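Cellulose 1,4-beta-cellobiosidase (Thermobifida fusca, PDB 4JJJ) probably hydrolyses cellulose as a cellobiohydrolase, the chain here being the glycosyl hydrolase family 48 domain, an (alpha/alpha)6 barrel, of a longer protein that also carries a cellulose-binding module. Local coordinates at residues C161-T174 with T186-G198. The protein carries 1 engineered substitution. Residues are numbered along the deposited sequence; the frame is centred on the assembly and turned at random. Where two conformers were deposited one is given.
With CA (calcium ion), chain H; FE (Fe (III) ion), chain L; BGC (beta-D-glucopyranose), chain D.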
loop_
_atom_site.group_PDB
_atom_site.type_symbol
_atom_site.label_atom_id
_atom_site.label_comp_id
_atom_site.label_asym_id
_atom_site.label_seq_id
_atom_site.Cartn_x
_atom_site.Cartn_y
_atom_site.Cartn_z
ATOM N N CYS A 161 -8.068 -17.962 -13.160
ATOM C CA CYS A 161 -9.400 -17.716 -13.796
ATOM C C CYS A 161 -10.518 -18.687 -13.387
ATOM O O CYS A 161 -11.405 -19.073 -14.182
ATOM C CB CYS A 161 -9.253 -17.597 -15.310
ATOM S SG CYS A 161 -8.289 -16.164 -15.902
ATOM N N GLY A 162 -10.533 -18.991 -12.124
ATOM C CA GLY A 162 -11.582 -19.835 -11.578
ATOM C C GLY A 162 -11.273 -21.299 -11.556
ATOM O O GLY A 162 -12.109 -22.044 -10.994
ATOM N N ASP A 163 -10.094 -21.723 -12.052
ATOM C CA ASP A 163 -9.817 -23.220 -12.159
ATOM C C ASP A 163 -9.544 -23.957 -10.833
ATOM O O ASP A 163 -9.459 -25.214 -10.786
ATOM C CB ASP A 163 -8.809 -23.493 -13.293
ATOM C CG ASP A 163 -7.354 -23.214 -12.918
ATOM O OD1 ASP A 163 -6.498 -23.190 -13.864
ATOM O OD2 ASP A 163 -7.076 -22.893 -11.727
ATOM N N GLY A 164 -9.397 -23.235 -9.705
ATOM C CA GLY A 164 -9.245 -23.871 -8.447
ATOM C C GLY A 164 -7.925 -24.521 -8.194
ATOM O O GLY A 164 -7.763 -25.106 -7.130
ATOM N N THR A 165 -6.973 -24.386 -9.124
ATOM C CA THR A 165 -5.653 -25.014 -8.994
ATOM C C THR A 165 -4.736 -24.273 -8.065
ATOM O O THR A 165 -4.974 -23.083 -7.754
ATOM C CB THR A 165 -4.941 -25.194 -10.321
ATOM O OG1 THR A 165 -4.666 -23.904 -10.927
ATOM C CG2 THR A 165 -5.777 -26.120 -11.269
ATOM N N ASP A 166 -3.682 -24.940 -7.558
ATOM C CA ASP A 166 -2.777 -24.242 -6.654
ATOM C C ASP A 166 -1.361 -24.146 -7.194
ATOM O O ASP A 166 -0.429 -23.864 -6.455
ATOM C CB ASP A 166 -2.788 -24.865 -5.299
ATOM C CG ASP A 166 -1.959 -26.069 -5.248
ATOM O OD1 ASP A 166 -1.294 -26.251 -4.223
ATOM O OD2 ASP A 166 -1.971 -26.791 -6.243
ATOM N N ASP A 167 -1.236 -24.188 -8.501
ATOM C CA ASP A 167 0.060 -24.133 -9.127
ATOM C C ASP A 167 0.755 -22.766 -9.042
ATOM O O ASP A 167 1.977 -22.724 -9.177
ATOM C CB ASP A 167 -0.045 -24.611 -10.576
ATOM C CG ASP A 167 -0.593 -26.059 -10.667
ATOM O OD1 ASP A 167 0.096 -26.984 -10.326
ATOM O OD2 ASP A 167 -1.755 -26.203 -11.010
ATOM N N ALA A 168 0.011 -21.685 -8.872
ATOM C CA ALA A 168 0.610 -20.357 -8.721
ATOM C C ALA A 168 -0.315 -19.649 -7.687
ATOM O O ALA A 168 -1.506 -20.001 -7.558
ATOM C CB ALA A 168 0.585 -19.608 -9.992
ATOM N N PRO A 169 0.192 -18.650 -6.974
ATOM C CA PRO A 169 -0.688 -17.826 -6.224
ATOM C C PRO A 169 -1.875 -17.299 -7.041
ATOM O O PRO A 169 -1.656 -16.892 -8.221
ATOM C CB PRO A 169 0.250 -16.651 -5.817
ATOM C CG PRO A 169 1.659 -17.231 -5.791
ATOM C CD PRO A 169 1.587 -18.141 -6.965
ATOM N N ALA A 170 -3.082 -17.227 -6.475
ATOM C CA ALA A 170 -4.224 -16.692 -7.211
ATOM C C ALA A 170 -4.287 -15.159 -7.177
ATOM O O ALA A 170 -4.094 -14.588 -6.085
ATOM C CB ALA A 170 -5.502 -17.250 -6.694
ATOM N N TYR A 171 -4.652 -14.533 -8.278
ATOM C CA TYR A 171 -4.906 -13.063 -8.245
ATOM C C TYR A 171 -6.270 -12.848 -7.735
ATOM O O TYR A 171 -7.244 -13.310 -8.330
ATOM C CB TYR A 171 -4.765 -12.501 -9.690
ATOM C CG TYR A 171 -3.380 -12.362 -10.209
ATOM C CD1 TYR A 171 -2.756 -13.402 -10.945
ATOM C CD2 TYR A 171 -2.647 -11.183 -10.068
ATOM C CE1 TYR A 171 -1.454 -13.234 -11.461
ATOM C CE2 TYR A 171 -1.369 -11.024 -10.567
ATOM C CZ TYR A 171 -0.757 -12.054 -11.282
ATOM O OH TYR A 171 0.531 -11.874 -11.814
ATOM N N ILE A 172 -6.427 -12.120 -6.613
ATOM C CA ILE A 172 -7.683 -11.911 -5.998
ATOM C C ILE A 172 -7.826 -10.436 -5.597
ATOM O O ILE A 172 -6.844 -9.675 -5.609
ATOM C CB ILE A 172 -7.830 -12.780 -4.705
ATOM C CG1 ILE A 172 -6.679 -12.653 -3.733
ATOM C CG2 ILE A 172 -7.942 -14.250 -5.160
ATOM C CD1 ILE A 172 -7.094 -13.094 -2.335
ATOM N N ASN A 173 -9.010 -10.034 -5.198
ATOM C CA ASN A 173 -9.243 -8.698 -4.691
ATOM C C ASN A 173 -10.346 -8.772 -3.668
ATOM O O ASN A 173 -11.023 -9.817 -3.533
ATOM C CB ASN A 173 -9.516 -7.712 -5.836
ATOM C CG ASN A 173 -9.401 -6.291 -5.465
ATOM O OD1 ASN A 173 -8.813 -5.886 -4.477
ATOM N ND2 ASN A 173 -9.994 -5.463 -6.331
ATOM N N THR A 174 -10.450 -7.741 -2.871
ATOM C CA THR A 174 -11.406 -7.663 -1.761
ATOM C C THR A 174 -12.123 -6.294 -1.840
ATOM O O THR A 174 -13.262 -6.234 -2.286
ATOM C CB THR A 174 -10.724 -7.875 -0.440
ATOM O OG1 THR A 174 -9.662 -6.885 -0.315
ATOM C CG2 THR A 174 -10.145 -9.300 -0.288
ATOM N N THR A 186 -15.734 -7.048 3.222
ATOM C CA THR A 186 -15.537 -7.320 1.804
ATOM C C THR A 186 -16.027 -8.743 1.472
ATOM O O THR A 186 -16.191 -9.598 2.355
ATOM C CB THR A 186 -14.023 -7.323 1.456
ATOM O OG1 THR A 186 -13.397 -8.356 2.306
ATOM C CG2 THR A 186 -13.436 -5.931 1.742
ATOM N N ILE A 187 -16.212 -8.986 0.193
ATOM C CA ILE A 187 -16.465 -10.323 -0.354
ATOM C C ILE A 187 -15.247 -10.603 -1.291
ATOM O O ILE A 187 -15.139 -10.077 -2.405
ATOM C CB ILE A 187 -17.827 -10.425 -1.098
ATOM C CG1 ILE A 187 -18.952 -10.063 -0.128
ATOM C CG2 ILE A 187 -17.912 -11.790 -1.743
ATOM C CD1 ILE A 187 -20.243 -9.788 -0.836
ATOM N N PRO A 188 -14.277 -11.441 -0.786
ATOM C CA PRO A 188 -13.157 -11.795 -1.618
ATOM C C PRO A 188 -13.593 -12.466 -2.921
ATOM O O PRO A 188 -14.476 -13.313 -2.906
ATOM C CB PRO A 188 -12.258 -12.693 -0.736
ATOM C CG PRO A 188 -12.703 -12.313 0.670
ATOM C CD PRO A 188 -14.241 -12.124 0.521
ATOM N N HIS A 189 -12.893 -12.108 -3.953
ATOM C CA HIS A 189 -13.245 -12.519 -5.309
ATOM C C HIS A 189 -12.046 -12.620 -6.234
ATOM O O HIS A 189 -10.950 -12.063 -5.995
ATOM C CB HIS A 189 -14.300 -11.561 -5.855
ATOM C CG HIS A 189 -13.858 -10.139 -5.916
ATOM N ND1 HIS A 189 -13.928 -9.260 -4.854
ATOM C CD2 HIS A 189 -13.244 -9.480 -6.899
ATOM C CE1 HIS A 189 -13.420 -8.093 -5.209
ATOM N NE2 HIS A 189 -13.021 -8.183 -6.451
ATOM N N PRO A 190 -12.214 -13.376 -7.337
ATOM C CA PRO A 190 -11.083 -13.553 -8.262
ATOM C C PRO A 190 -10.917 -12.278 -9.143
ATOM O O PRO A 190 -11.918 -11.665 -9.640
ATOM C CB PRO A 190 -11.552 -14.674 -9.185
ATOM C CG PRO A 190 -13.034 -14.593 -9.141
ATOM C CD PRO A 190 -13.412 -14.158 -7.764
ATOM N N SER A 191 -9.670 -11.880 -9.360
ATOM C CA SER A 191 -9.393 -10.814 -10.312
ATOM C C SER A 191 -9.832 -11.158 -11.776
ATOM O O SER A 191 -10.206 -10.299 -12.565
ATOM C CB SER A 191 -7.903 -10.498 -10.318
ATOM O OG SER A 191 -7.570 -10.080 -8.999
ATOM N N CYS A 192 -9.695 -12.426 -12.124
ATOM C CA CYS A 192 -10.131 -12.942 -13.415
ATOM C C CYS A 192 -11.367 -13.741 -13.174
ATOM O O CYS A 192 -11.246 -14.838 -12.601
ATOM C CB CYS A 192 -9.036 -13.779 -13.987
ATOM S SG CYS A 192 -9.408 -14.352 -15.700
ATOM N N ASP A 193 -12.529 -13.206 -13.526
ATOM C CA ASP A 193 -13.844 -13.788 -13.182
ATOM C C ASP A 193 -14.481 -14.337 -14.497
ATOM O O ASP A 193 -14.897 -13.581 -15.331
ATOM C CB ASP A 193 -14.755 -12.702 -12.563
ATOM C CG ASP A 193 -15.952 -13.320 -11.797
ATOM O OD1 ASP A 193 -16.323 -14.481 -12.215
ATOM O OD2 ASP A 193 -16.410 -12.678 -10.878
ATOM N N ASP A 194 -14.510 -15.681 -14.597
ATOM C CA ASP A 194 -15.105 -16.420 -15.708
ATOM C C ASP A 194 -16.404 -17.043 -15.256
ATOM O O ASP A 194 -16.952 -17.931 -15.929
ATOM C CB ASP A 194 -14.160 -17.462 -16.274
ATOM C CG ASP A 194 -14.031 -18.682 -15.381
ATOM O OD1 ASP A 194 -14.318 -18.552 -14.166
ATOM O OD2 ASP A 194 -13.702 -19.751 -15.923
ATOM N N PHE A 195 -16.918 -16.588 -14.134
ATOM C CA PHE A 195 -18.143 -16.995 -13.590
ATOM C C PHE A 195 -18.147 -18.418 -13.032
ATOM O O PHE A 195 -19.235 -18.910 -12.719
ATOM C CB PHE A 195 -19.370 -16.815 -14.524
ATOM C CG PHE A 195 -19.528 -15.482 -15.155
ATOM C CD1 PHE A 195 -18.874 -14.335 -14.710
ATOM C CD2 PHE A 195 -20.389 -15.338 -16.235
ATOM C CE1 PHE A 195 -19.038 -13.112 -15.330
ATOM C CE2 PHE A 195 -20.541 -14.098 -16.836
ATOM C CZ PHE A 195 -19.937 -12.970 -16.340
ATOM N N THR A 196 -16.986 -19.039 -12.826
ATOM C CA THR A 196 -16.911 -20.350 -12.259
ATOM C C THR A 196 -17.491 -20.405 -10.881
ATOM O O THR A 196 -18.195 -21.340 -10.482
ATOM C CB THR A 196 -15.465 -20.886 -12.276
ATOM O OG1 THR A 196 -15.022 -21.059 -13.590
ATOM C CG2 THR A 196 -15.425 -22.292 -11.528
ATOM N N HIS A 197 -17.193 -19.353 -10.122
ATOM C CA HIS A 197 -17.647 -19.222 -8.752
ATOM C C HIS A 197 -18.515 -17.994 -8.495
ATOM O O HIS A 197 -18.635 -17.125 -9.318
ATOM C CB HIS A 197 -16.412 -19.178 -7.823
ATOM C CG HIS A 197 -15.461 -20.330 -8.005
ATOM N ND1 HIS A 197 -14.185 -20.188 -8.524
ATOM C CD2 HIS A 197 -15.564 -21.625 -7.616
ATOM C CE1 HIS A 197 -13.563 -21.353 -8.484
ATOM N NE2 HIS A 197 -14.368 -22.240 -7.926
ATOM N N GLY A 198 -19.095 -17.874 -7.295
ATOM C CA GLY A 198 -19.925 -16.771 -7.010
ATOM C C GLY A 198 -21.375 -17.067 -7.446
ATOM O O GLY A 198 -21.945 -18.156 -7.076
HETATM CA CA CA H . -11.623 -20.950 -15.833
HETATM FE FE FE L . -13.923 -24.378 -7.867
HETATM C C2 BGC D . -8.914 -2.230 -4.633
HETATM C C3 BGC D . -9.588 -1.556 -5.772
HETATM C C4 BGC D . -10.548 -0.438 -5.329
HETATM C C5 BGC D . -9.736 0.453 -4.354
HETATM C C6 BGC D . -10.621 1.609 -3.910
HETATM C C1 BGC D . -8.237 -1.188 -3.758
HETATM O O2 BGC D . -8.000 -3.194 -5.090
HETATM O O3 BGC D . -10.211 -2.554 -6.496
HETATM O O4 BGC D . -10.902 0.422 -6.446
HETATM O O5 BGC D . -9.184 -0.264 -3.253
HETATM O O6 BGC D . -11.543 1.085 -2.932
HETATM O O HOH W 1 -8.336 -14.577 -10.595
HETATM O O HOH W 2 -11.678 -6.737 -8.384
HETATM O O HOH W 3 -15.953 -6.644 -1.426
HETATM O O HOH W 4 -12.372 -22.209 -14.331
HETATM O O HOH W 5 -9.203 -20.984 -15.949
HETATM O O HOH W 6 -11.422 -19.590 -17.817
HETATM O O HOH W 7 -11.532 -22.691 -17.232
HETATM O O HOH W 8 -13.356 -26.335 -7.881
#
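Asn173 and His189 form the hydrogen-bonded pair of a short antiparallel beta pairing, in which strand 189-190 makes one edge of a small sheet beside the (alpha/alpha)6 barrel. The two backbones exchange bonds, Asn173 N giving to His189 O at 2.9 Å and His189 N to Asn173 O. The pairing is a worked example of how an edge strand can help position a sugar-binding residue, Asn173, on the inner strand next to it. Leu149 and Asp151 of the adjoining strand pack on Ile172.

The His189 ring is fixed on several sides. With chi1 at 60°, CG sits between the backbone N and carbonyl carbon, which brings one ring face beneath Asn173 O, 3.2 Å above the plane. His189 ND1 donates to Ile187 O at 2.9 Å, almost exactly in the ring plane, while His189 NE2 and Asn173 ND2 share a water. Replacing His189 by an alanine would probably leave Ile187 O without this donor and the shared water without one partner, and remove the NE2 that Asn173 CB touches. The Asn173 amide grips a glucose of the bound glycan: OD1 accepts from sugar O2, and Asn173 ND2 donates to glucose O3 at 2.9 Å. Trp148 also donates to OD1.

Packing stays tight where the Cys161–Cys192 disulfide joins the loop at Cys161 to strand 192-193, and at buried Gly162, where a beta carbon would collide with Asp194 OD1 and Thr196 OG1. The solvent side is looser: Cys161 O and Asp194 OD2 bind a calcium ion whose other four ligands are waters, near exposed Thr196. The bond from Thr196 N to Asp194 OD1 makes an Asx turn, and Thr196 OG1 adds a second. Nearby, His197 NE2 binds an iron ion at 2.2 Å, and His197 CE1 lies 3.0 Å from Gly162 O.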